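Local coordinates for protein Ton_1535 (PDB 3ZPJ) that is of unknown function but folds into an alpha-solenoid of successive helices interrupted by an unusual left-handed helical turn, at residues D179-A184 with E205-V210; L164-G169 with D186-L191; K38-I43 with P54-D59. All coordinates share one frame; numbering follows the deposited sequence.

Overall arrangement
Contact 3 comes first along the chain, pairing helix 29-45 with helix 53-66 toward the N-terminal end of the solenoid. Contacts 2 and 1 follow in the middle of the protein, joining three consecutive helices, 151-170, 174-190 and 194-209. Their segments alternate in sequence and both use helix 174-190; their centres lie about 11 Å apart and they touch, with Met183 CB 3.6 Å from Leu165 CD1. Contact 3 is remote from this pair, its centre about 34 Å from that of contact 1 and 32 Å from that of contact 2. Each contact joins helices that follow one another in the chain, as expected of an alpha-solenoid, in which consecutive helices stack on one another.

Contact 1: D179-A184 with E205-V210; sequences DFYKMA and ELAKTV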
loop_
_atom_site.group_PDB
_atom_site.type_symbol
_atom_site.label_atom_id
_atom_site.label_comp_id
_atom_site.label_asym_id
_atom_site.label_seq_id
_atom_site.Cartn_x
_atom_site.Cartn_y
_atom_site.Cartn_z
ATOM N N ASP A 179 0.771 8.193 -0.901
ATOM C CA ASP A 179 1.385 9.150 -1.825
ATOM C C ASP A 179 1.571 8.603 -3.255
ATOM O O ASP A 179 1.448 9.339 -4.229
ATOM C CB ASP A 179 2.702 9.627 -1.253
ATOM C CG ASP A 179 2.519 10.675 -0.167
ATOM O OD1 ASP A 179 1.461 11.335 -0.169
ATOM O OD2 ASP A 179 3.436 10.840 0.673
ATOM N N PHE A 180 1.843 7.308 -3.361
ATOM C CA PHE A 180 2.016 6.637 -4.643
ATOM C C PHE A 180 0.689 6.591 -5.380
ATOM O O PHE A 180 0.611 6.863 -6.581
ATOM C CB PHE A 180 2.555 5.217 -4.428
ATOM C CG PHE A 180 3.925 5.188 -3.808
ATOM C CD1 PHE A 180 4.082 5.319 -2.435
ATOM C CD2 PHE A 180 5.059 5.079 -4.602
ATOM C CE1 PHE A 180 5.339 5.329 -1.860
ATOM C CE2 PHE A 180 6.320 5.088 -4.033
ATOM C CZ PHE A 180 6.465 5.205 -2.655
ATOM N N TYR A 181 -0.359 6.243 -4.650
ATOM C CA TYR A 181 -1.689 6.193 -5.224
ATOM C C TYR A 181 -2.192 7.564 -5.709
ATOM O O TYR A 181 -2.822 7.664 -6.763
ATOM C CB TYR A 181 -2.674 5.651 -4.204
ATOM C CG TYR A 181 -2.635 4.171 -3.960
ATOM C CD1 TYR A 181 -2.202 3.273 -4.928
ATOM C CD2 TYR A 181 -3.075 3.658 -2.739
ATOM C CE1 TYR A 181 -2.187 1.871 -4.662
ATOM C CE2 TYR A 181 -3.071 2.302 -2.474
ATOM C CZ TYR A 181 -2.632 1.411 -3.419
ATOM O OH TYR A 181 -2.668 0.069 -3.087
ATOM N N LYS A 182 -1.920 8.614 -4.949
ATOM C CA LYS A 182 -2.361 9.946 -5.354
ATOM C C LYS A 182 -1.696 10.364 -6.664
ATOM O O LYS A 182 -2.358 10.928 -7.536
ATOM C CB LYS A 182 -2.049 10.988 -4.282
ATOM C CG LYS A 182 -2.470 10.623 -2.891
ATOM C CD LYS A 182 -3.904 10.954 -2.593
ATOM C CE LYS A 182 -4.098 11.010 -1.088
ATOM N NZ LYS A 182 -3.049 11.877 -0.479
ATOM N N MET A 183 -0.395 10.083 -6.801
ATOM C CA MET A 183 0.357 10.443 -8.025
ATOM C C MET A 183 -0.169 9.648 -9.222
ATOM O O MET A 183 -0.448 10.214 -10.286
ATOM C CB MET A 183 1.877 10.260 -7.859
ATOM C CG MET A 183 2.705 11.164 -8.788
ATOM S SD MET A 183 4.510 11.139 -8.663
ATOM C CE MET A 183 4.683 10.883 -6.943
ATOM N N ALA A 184 -0.396 8.358 -9.019
ATOM C CA ALA A 184 -0.922 7.517 -10.085
ATOM C C ALA A 184 -2.293 8.024 -10.545
ATOM O O ALA A 184 -2.531 8.177 -11.756
ATOM C CB ALA A 184 -0.984 6.046 -9.651
ATOM N N GLU A 205 -9.749 4.938 -1.339
ATOM C CA GLU A 205 -10.788 4.836 -0.300
ATOM C C GLU A 205 -10.475 3.634 0.579
ATOM O O GLU A 205 -10.598 3.692 1.787
ATOM C CB GLU A 205 -12.191 4.646 -0.883
ATOM C CG GLU A 205 -12.707 5.746 -1.791
ATOM C CD GLU A 205 -14.117 5.437 -2.319
ATOM O OE1 GLU A 205 -14.953 4.930 -1.534
ATOM O OE2 GLU A 205 -14.381 5.677 -3.520
ATOM N N LEU A 206 -10.056 2.543 -0.047
ATOM C CA LEU A 206 -9.730 1.343 0.690
ATOM C C LEU A 206 -8.532 1.598 1.602
ATOM O O LEU A 206 -8.605 1.341 2.793
ATOM C CB LEU A 206 -9.479 0.175 -0.267
ATOM C CG LEU A 206 -8.911 -1.121 0.321
ATOM C CD1 LEU A 206 -9.667 -1.577 1.552
ATOM C CD2 LEU A 206 -8.982 -2.203 -0.750
ATOM N N ALA A 207 -7.438 2.123 1.059
ATOM C CA ALA A 207 -6.290 2.396 1.913
ATOM C C ALA A 207 -6.663 3.345 3.063
ATOM O O ALA A 207 -6.168 3.197 4.174
ATOM C CB ALA A 207 -5.118 2.967 1.111
ATOM N N LYS A 208 -7.535 4.311 2.785
ATOM C CA LYS A 208 -7.958 5.275 3.800
ATOM C C LYS A 208 -8.850 4.639 4.853
ATOM O O LYS A 208 -8.775 4.993 6.021
ATOM C CB LYS A 208 -8.699 6.461 3.169
ATOM C CG LYS A 208 -7.815 7.630 2.815
ATOM C CD LYS A 208 -8.570 8.661 1.983
ATOM C CE LYS A 208 -7.608 9.678 1.372
ATOM N NZ LYS A 208 -8.285 10.586 0.379
ATOM N N THR A 209 -9.693 3.704 4.431
ATOM C CA THR A 209 -10.663 3.074 5.319
ATOM C C THR A 209 -9.975 2.038 6.197
ATOM O O THR A 209 -10.176 1.999 7.412
ATOM C CB THR A 209 -11.758 2.351 4.526
ATOM O OG1 THR A 209 -12.313 3.237 3.541
ATOM C CG2 THR A 209 -12.859 1.859 5.471
ATOM N N VAL A 210 -9.180 1.180 5.574
ATOM C CA VAL A 210 -8.443 0.153 6.306
ATOM C C VAL A 210 -6.981 0.605 6.376
ATOM O O VAL A 210 -6.164 0.264 5.511
ATOM C CB VAL A 210 -8.554 -1.199 5.599
ATOM C CG1 VAL A 210 -7.979 -2.292 6.469
ATOM C CG2 VAL A 210 -10.006 -1.512 5.294
#
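The hydroxyl of Tyr181, whose ring meets Ala207 across the contact, is gripped by two groups: Tyr181 OH hydrogen-bonds to Asp170 OD1 at the C-terminal end of helix 151-170, and to Arg219 NH2 on helix 216-223. The side chain, rooted in helix 174-190, thus links four helices, and the two bonds at its OH probably limit the ring's movement. It leaves the backbone toward segment 205-210, and with CG anti to the carbonyl carbon (chi1 -76°) the ring's CE2 edge comes up to Ala207. There the methyl of Ala207 approaches from the edge, close to the plane of the ring, with CE2 of Tyr181 and CB of Ala207 4.2 Å apart. The CA atoms of Tyr181 and Ala207 are 9.3 Å apart, a wide spacing. On the exposed side the side-chain ends of Lys182 and Lys208 come near each other: CE, not NZ, of Lys182 is the closer atom, 4.5 Å from NZ of Lys208, while the two NZ atoms stay 5.5 Å apart, so these like charges probably repel only mildly. Near the end of helix 194-209, Val210 N bonds to Leu206 O at 2.8 Å before Val210 leaves helical geometry. Ser174 OG, at the start of helix 174-190, lies within hydrogen-bonding distance of the carbonyls of both Ala207 and Val210, which must share its single proton. Behind segment 179-184, Phe180 and Met183 pack on Leu134 of helix 130-146; beyond segment 205-210, Leu206 and Thr209 rest on Trp253 of helix 240-256, placing the contact between successive layers of the solenoid.

Contact 2: L164-G169 with D186-L191; sequences LLEKAG and DIFDKL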
loop_
_atom_site.group_PDB
_atom_site.type_symbol
_atom_site.label_atom_id
_atom_site.label_comp_id
_atom_site.label_asym_id
_atom_site.label_seq_id
_atom_site.Cartn_x
_atom_site.Cartn_y
_atom_site.Cartn_z
ATOM N N LEU A 164 3.438 1.909 -12.581
ATOM C CA LEU A 164 4.434 1.538 -11.581
ATOM C C LEU A 164 4.187 2.185 -10.204
ATOM O O LEU A 164 4.434 1.561 -9.160
ATOM C CB LEU A 164 5.859 1.804 -12.088
ATOM C CG LEU A 164 6.235 1.012 -13.352
ATOM C CD1 LEU A 164 7.539 1.464 -13.982
ATOM C CD2 LEU A 164 6.324 -0.429 -13.049
ATOM N N LEU A 165 3.713 3.428 -10.203
ATOM C CA LEU A 165 3.358 4.105 -8.960
ATOM C C LEU A 165 2.306 3.236 -8.275
ATOM O O LEU A 165 2.440 2.894 -7.109
ATOM C CB LEU A 165 2.819 5.517 -9.230
ATOM C CG LEU A 165 3.844 6.615 -9.506
ATOM C CD1 LEU A 165 3.166 7.804 -10.170
ATOM C CD2 LEU A 165 4.555 7.063 -8.234
ATOM N N GLU A 166 1.305 2.821 -9.048
ATOM C CA GLU A 166 0.212 2.013 -8.532
ATOM C C GLU A 166 0.685 0.689 -7.952
ATOM O O GLU A 166 0.257 0.293 -6.865
ATOM C CB GLU A 166 -0.876 1.788 -9.591
ATOM C CG GLU A 166 -2.104 1.060 -9.034
ATOM C CD GLU A 166 -3.115 0.655 -10.097
ATOM O OE1 GLU A 166 -2.836 0.843 -11.302
ATOM O OE2 GLU A 166 -4.195 0.140 -9.719
ATOM N N LYS A 167 1.590 0.015 -8.653
ATOM C CA LYS A 167 2.064 -1.283 -8.180
ATOM C C LYS A 167 2.935 -1.129 -6.924
ATOM O O LYS A 167 2.891 -1.965 -6.024
ATOM C CB LYS A 167 2.789 -2.056 -9.288
ATOM C CG LYS A 167 3.498 -3.335 -8.824
ATOM C CD LYS A 167 2.650 -4.559 -9.029
ATOM C CE LYS A 167 3.403 -5.843 -8.637
ATOM N NZ LYS A 167 4.193 -6.490 -9.731
ATOM N N ALA A 168 3.702 -0.052 -6.859
ATOM C CA ALA A 168 4.477 0.251 -5.661
ATOM C C ALA A 168 3.529 0.420 -4.484
ATOM O O ALA A 168 3.690 -0.211 -3.438
ATOM C CB ALA A 168 5.297 1.520 -5.868
ATOM N N GLY A 169 2.534 1.276 -4.679
ATOM C CA GLY A 169 1.483 1.447 -3.696
ATOM C C GLY A 169 0.905 0.130 -3.203
ATOM O O GLY A 169 0.821 -0.103 -1.997
ATOM N N ASP A 186 -3.632 10.974 -10.179
ATOM C CA ASP A 186 -3.362 12.238 -10.842
ATOM C C ASP A 186 -2.979 12.025 -12.311
ATOM O O ASP A 186 -3.476 12.723 -13.204
ATOM C CB ASP A 186 -2.244 12.964 -10.111
ATOM C CG ASP A 186 -2.562 14.399 -9.860
ATOM O OD1 ASP A 186 -3.169 14.679 -8.801
ATOM O OD2 ASP A 186 -2.213 15.239 -10.720
ATOM N N ILE A 187 -2.127 11.031 -12.552
ATOM C CA ILE A 187 -1.622 10.752 -13.902
ATOM C C ILE A 187 -2.730 10.168 -14.792
ATOM O O ILE A 187 -2.888 10.570 -15.954
ATOM C CB ILE A 187 -0.414 9.786 -13.852
ATOM C CG1 ILE A 187 0.865 10.533 -13.469
ATOM C CG2 ILE A 187 -0.209 9.103 -15.175
ATOM C CD1 ILE A 187 2.058 9.583 -13.196
ATOM N N PHE A 188 -3.500 9.232 -14.235
ATOM C CA PHE A 188 -4.548 8.561 -14.986
ATOM C C PHE A 188 -5.710 9.498 -15.274
ATOM O O PHE A 188 -6.392 9.389 -16.305
ATOM C CB PHE A 188 -5.019 7.328 -14.215
ATOM C CG PHE A 188 -3.976 6.260 -14.128
ATOM C CD1 PHE A 188 -2.981 6.177 -15.095
ATOM C CD2 PHE A 188 -3.975 5.347 -13.093
ATOM C CE1 PHE A 188 -2.008 5.206 -15.024
ATOM C CE2 PHE A 188 -2.987 4.364 -13.012
ATOM C CZ PHE A 188 -2.019 4.295 -13.984
ATOM N N ASP A 189 -5.919 10.433 -14.356
ATOM C CA ASP A 189 -6.936 11.450 -14.519
ATOM C C ASP A 189 -6.578 12.437 -15.633
ATOM O O ASP A 189 -7.392 12.696 -16.532
ATOM C CB ASP A 189 -7.131 12.205 -13.210
ATOM C CG ASP A 189 -8.271 13.196 -13.279
ATOM O OD1 ASP A 189 -9.383 12.810 -13.709
ATOM O OD2 ASP A 189 -8.045 14.370 -12.919
ATOM N N LYS A 190 -5.371 13.001 -15.572
ATOM C CA LYS A 190 -4.971 14.008 -16.567
ATOM C C LYS A 190 -4.804 13.397 -17.948
ATOM O O LYS A 190 -4.984 14.081 -18.948
ATOM C CB LYS A 190 -3.662 14.714 -16.190
ATOM C CG LYS A 190 -3.645 15.390 -14.843
ATOM C CD LYS A 190 -4.800 16.347 -14.649
ATOM C CE LYS A 190 -4.604 17.121 -13.355
ATOM N NZ LYS A 190 -3.296 17.843 -13.367
ATOM N N LEU A 191 -4.446 12.115 -18.000
ATOM C CA LEU A 191 -4.138 11.490 -19.284
ATOM C C LEU A 191 -5.294 10.678 -19.869
ATOM O O LEU A 191 -5.119 9.966 -20.865
ATOM C CB LEU A 191 -2.885 10.629 -19.175
ATOM C CG LEU A 191 -1.600 11.426 -19.046
ATOM C CD1 LEU A 191 -0.452 10.461 -19.127
ATOM C CD2 LEU A 191 -1.513 12.452 -20.171
#
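The antiparallel helical hairpin of helices 151-170 and 174-190, consecutive helices of the alpha-solenoid, is joined here by Leu165 with Ile187 and by Glu166 with Phe188. The first pair meets tip to tip at its methyls, CD1 of Leu165 lying 3.7 Å from CD1 of Ile187, although the side chains as a whole cross at about a right angle. Ile187 reaches that far because its chain is extended beyond CG1 (chi2 171°). One residue further along each helix, the carboxylate of Glu166 comes to the rim of the Phe188 ring. OE1 of Glu166 sits near the ring plane, 3.9 Å from CE2 of Phe188, and the carboxylate is turned steeply against the ring, their planes 70° apart. An extended chain with CG anti to the backbone N (chi1 -174°) delivers the carboxylate there. Its other oxygen, OE2, forms a salt bridge with Lys203 on helix 194-209, whose residues Arg196 and Ala197 also touch the Phe188 ring. In a setting that is only partly open to solvent, the salt bridge to Lys203 probably favours the ionised form of the carboxylate, with the weakly positive ring edge at OE1 at most a weak addition.

Contact 3: K38-I43 with P54-D59; sequences KIVVTI and PSIMED
Val40 of helix 29-45 presents its two methyls to different partners on helix 53-66. CG2 turns to Ile56, 3.6 Å from CG2 of Ile56 and 3.7 Å from CB of the same residue, and the two side chains slide past each other in opposite directions. CG1 of Val40, anti to the backbone N (chi1 159°), meets the terminal methyl CE of Met57 at 3.5 Å. Met57 does not start out facing the other helix; a bend at chi2 (-55°) brings the thioether over to Val40, where CE crosses it at about a right angle, with SD of Met57 4.1 Å from CG2 of Val40. These neighbours in the alpha-solenoid run nearly antiparallel, their short segments at 156° with axes 9.8 Å apart, and the buried side chains between them are wholly apolar. Ile56 has a second partner: its CD1 reaches CG2 of Ile39 at 3.8 Å, so this isoleucine lies against two consecutive residues of helix 29-45. On that side Leu20 of helix 16-22 touches both Ile39 and Ile56. Toward the next helix, 70-86, the methionine packs on Thr83 and Leu84, and Met87 in the following loop touches both Val40 and Met57.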
loop_
_atom_site.group_PDB
_atom_site.type_symbol
_atom_site.label_atom_id
_atom_site.label_comp_id
_atom_site.label_asym_id
_atom_site.label_seq_id
_atom_site.Cartn_x
_atom_site.Cartn_y
_atom_site.Cartn_z
ATOM N N LYS A 38 15.744 -14.199 -7.658
ATOM C CA LYS A 38 14.510 -14.802 -7.155
ATOM C C LYS A 38 14.804 -16.114 -6.439
ATOM O O LYS A 38 14.087 -16.519 -5.528
ATOM C CB LYS A 38 13.551 -15.053 -8.317
ATOM C CG LYS A 38 12.086 -15.209 -7.932
ATOM C CD LYS A 38 11.209 -15.174 -9.184
ATOM C CE LYS A 38 11.479 -13.905 -9.999
ATOM N NZ LYS A 38 10.803 -13.902 -11.323
ATOM N N ILE A 39 15.854 -16.792 -6.880
ATOM C CA ILE A 39 16.356 -17.953 -6.171
ATOM C C ILE A 39 16.907 -17.577 -4.795
ATOM O O ILE A 39 16.602 -18.221 -3.793
ATOM C CB ILE A 39 17.455 -18.625 -6.971
ATOM C CG1 ILE A 39 16.859 -19.244 -8.235
ATOM C CG2 ILE A 39 18.176 -19.663 -6.112
ATOM C CD1 ILE A 39 17.799 -20.168 -8.947
ATOM N N VAL A 40 17.732 -16.537 -4.760
ATOM C CA VAL A 40 18.294 -16.034 -3.511
ATOM C C VAL A 40 17.199 -15.632 -2.535
ATOM O O VAL A 40 17.243 -15.984 -1.361
ATOM C CB VAL A 40 19.203 -14.810 -3.756
ATOM C CG1 VAL A 40 19.372 -13.989 -2.469
ATOM C CG2 VAL A 40 20.557 -15.256 -4.298
ATOM N N VAL A 41 16.220 -14.887 -3.028
ATOM C CA VAL A 41 15.150 -14.392 -2.174
ATOM C C VAL A 41 14.338 -15.538 -1.546
ATOM O O VAL A 41 14.129 -15.554 -0.332
ATOM C CB VAL A 41 14.260 -13.358 -2.914
ATOM C CG1 VAL A 41 12.980 -13.080 -2.153
ATOM C CG2 VAL A 41 15.032 -12.052 -3.131
ATOM N N THR A 42 13.919 -16.514 -2.350
ATOM C CA THR A 42 13.167 -17.642 -1.799
ATOM C C THR A 42 13.994 -18.442 -0.792
ATOM O O THR A 42 13.460 -18.894 0.211
ATOM C CB THR A 42 12.563 -18.568 -2.882
ATOM O OG1 THR A 42 13.606 -19.085 -3.714
ATOM C CG2 THR A 42 11.547 -17.801 -3.733
ATOM N N ILE A 43 15.294 -18.599 -1.039
ATOM C CA ILE A 43 16.169 -19.234 -0.051
ATOM C C ILE A 43 16.194 -18.451 1.264
ATOM O O ILE A 43 15.998 -19.013 2.341
ATOM C CB ILE A 43 17.608 -19.348 -0.547
ATOM C CG1 ILE A 43 17.717 -20.375 -1.673
ATOM C CG2 ILE A 43 18.538 -19.733 0.604
ATOM C CD1 ILE A 43 19.154 -20.584 -2.141
ATOM N N PRO A 54 25.835 -16.001 -1.382
ATOM C CA PRO A 54 26.935 -15.154 -1.847
ATOM C C PRO A 54 27.375 -15.493 -3.265
ATOM O O PRO A 54 27.619 -14.576 -4.056
ATOM C CB PRO A 54 28.061 -15.478 -0.853
ATOM C CG PRO A 54 27.354 -15.900 0.381
ATOM C CD PRO A 54 26.202 -16.715 -0.146
ATOM N N SER A 55 27.476 -16.783 -3.575
ATOM C CA SER A 55 27.911 -17.212 -4.900
ATOM C C SER A 55 26.937 -16.799 -6.013
ATOM O O SER A 55 27.351 -16.442 -7.121
ATOM C CB SER A 55 28.118 -18.720 -4.930
ATOM O OG SER A 55 28.481 -19.128 -6.235
ATOM N N ILE A 56 25.647 -16.860 -5.718
ATOM C CA ILE A 56 24.637 -16.484 -6.686
ATOM C C ILE A 56 24.635 -14.975 -6.939
ATOM O O ILE A 56 24.546 -14.530 -8.089
ATOM C CB ILE A 56 23.234 -16.882 -6.212
ATOM C CG1 ILE A 56 23.159 -18.381 -5.931
ATOM C CG2 ILE A 56 22.206 -16.493 -7.251
ATOM C CD1 ILE A 56 21.812 -18.818 -5.379
ATOM N N MET A 57 24.704 -14.193 -5.864
ATOM C CA MET A 57 24.749 -12.735 -5.988
ATOM C C MET A 57 25.974 -12.294 -6.803
ATOM O O MET A 57 25.881 -11.393 -7.643
ATOM C CB MET A 57 24.733 -12.063 -4.614
ATOM C CG MET A 57 23.382 -12.103 -3.909
ATOM S SD MET A 57 22.002 -11.419 -4.831
ATOM C CE MET A 57 20.950 -11.001 -3.475
ATOM N N GLU A 58 27.112 -12.944 -6.569
ATOM C CA GLU A 58 28.297 -12.738 -7.404
ATOM C C GLU A 58 28.010 -12.979 -8.889
ATOM O O GLU A 58 28.508 -12.253 -9.745
ATOM C CB GLU A 58 29.452 -13.648 -6.972
ATOM C CG GLU A 58 30.186 -13.243 -5.707
ATOM C CD GLU A 58 31.294 -14.244 -5.354
ATOM O OE1 GLU A 58 31.254 -15.391 -5.860
ATOM O OE2 GLU A 58 32.208 -13.885 -4.579
ATOM N N ASP A 59 27.233 -14.013 -9.197
ATOM C CA ASP A 59 26.940 -14.332 -10.592
ATOM C C ASP A 59 26.050 -13.272 -11.215
ATOM O O ASP A 59 26.261 -12.850 -12.359
ATOM C CB ASP A 59 26.267 -15.690 -10.702
ATOM C CG ASP A 59 27.200 -16.813 -10.388
ATOM O OD1 ASP A 59 28.432 -16.586 -10.385
ATOM O OD2 ASP A 59 26.697 -17.925 -10.145
#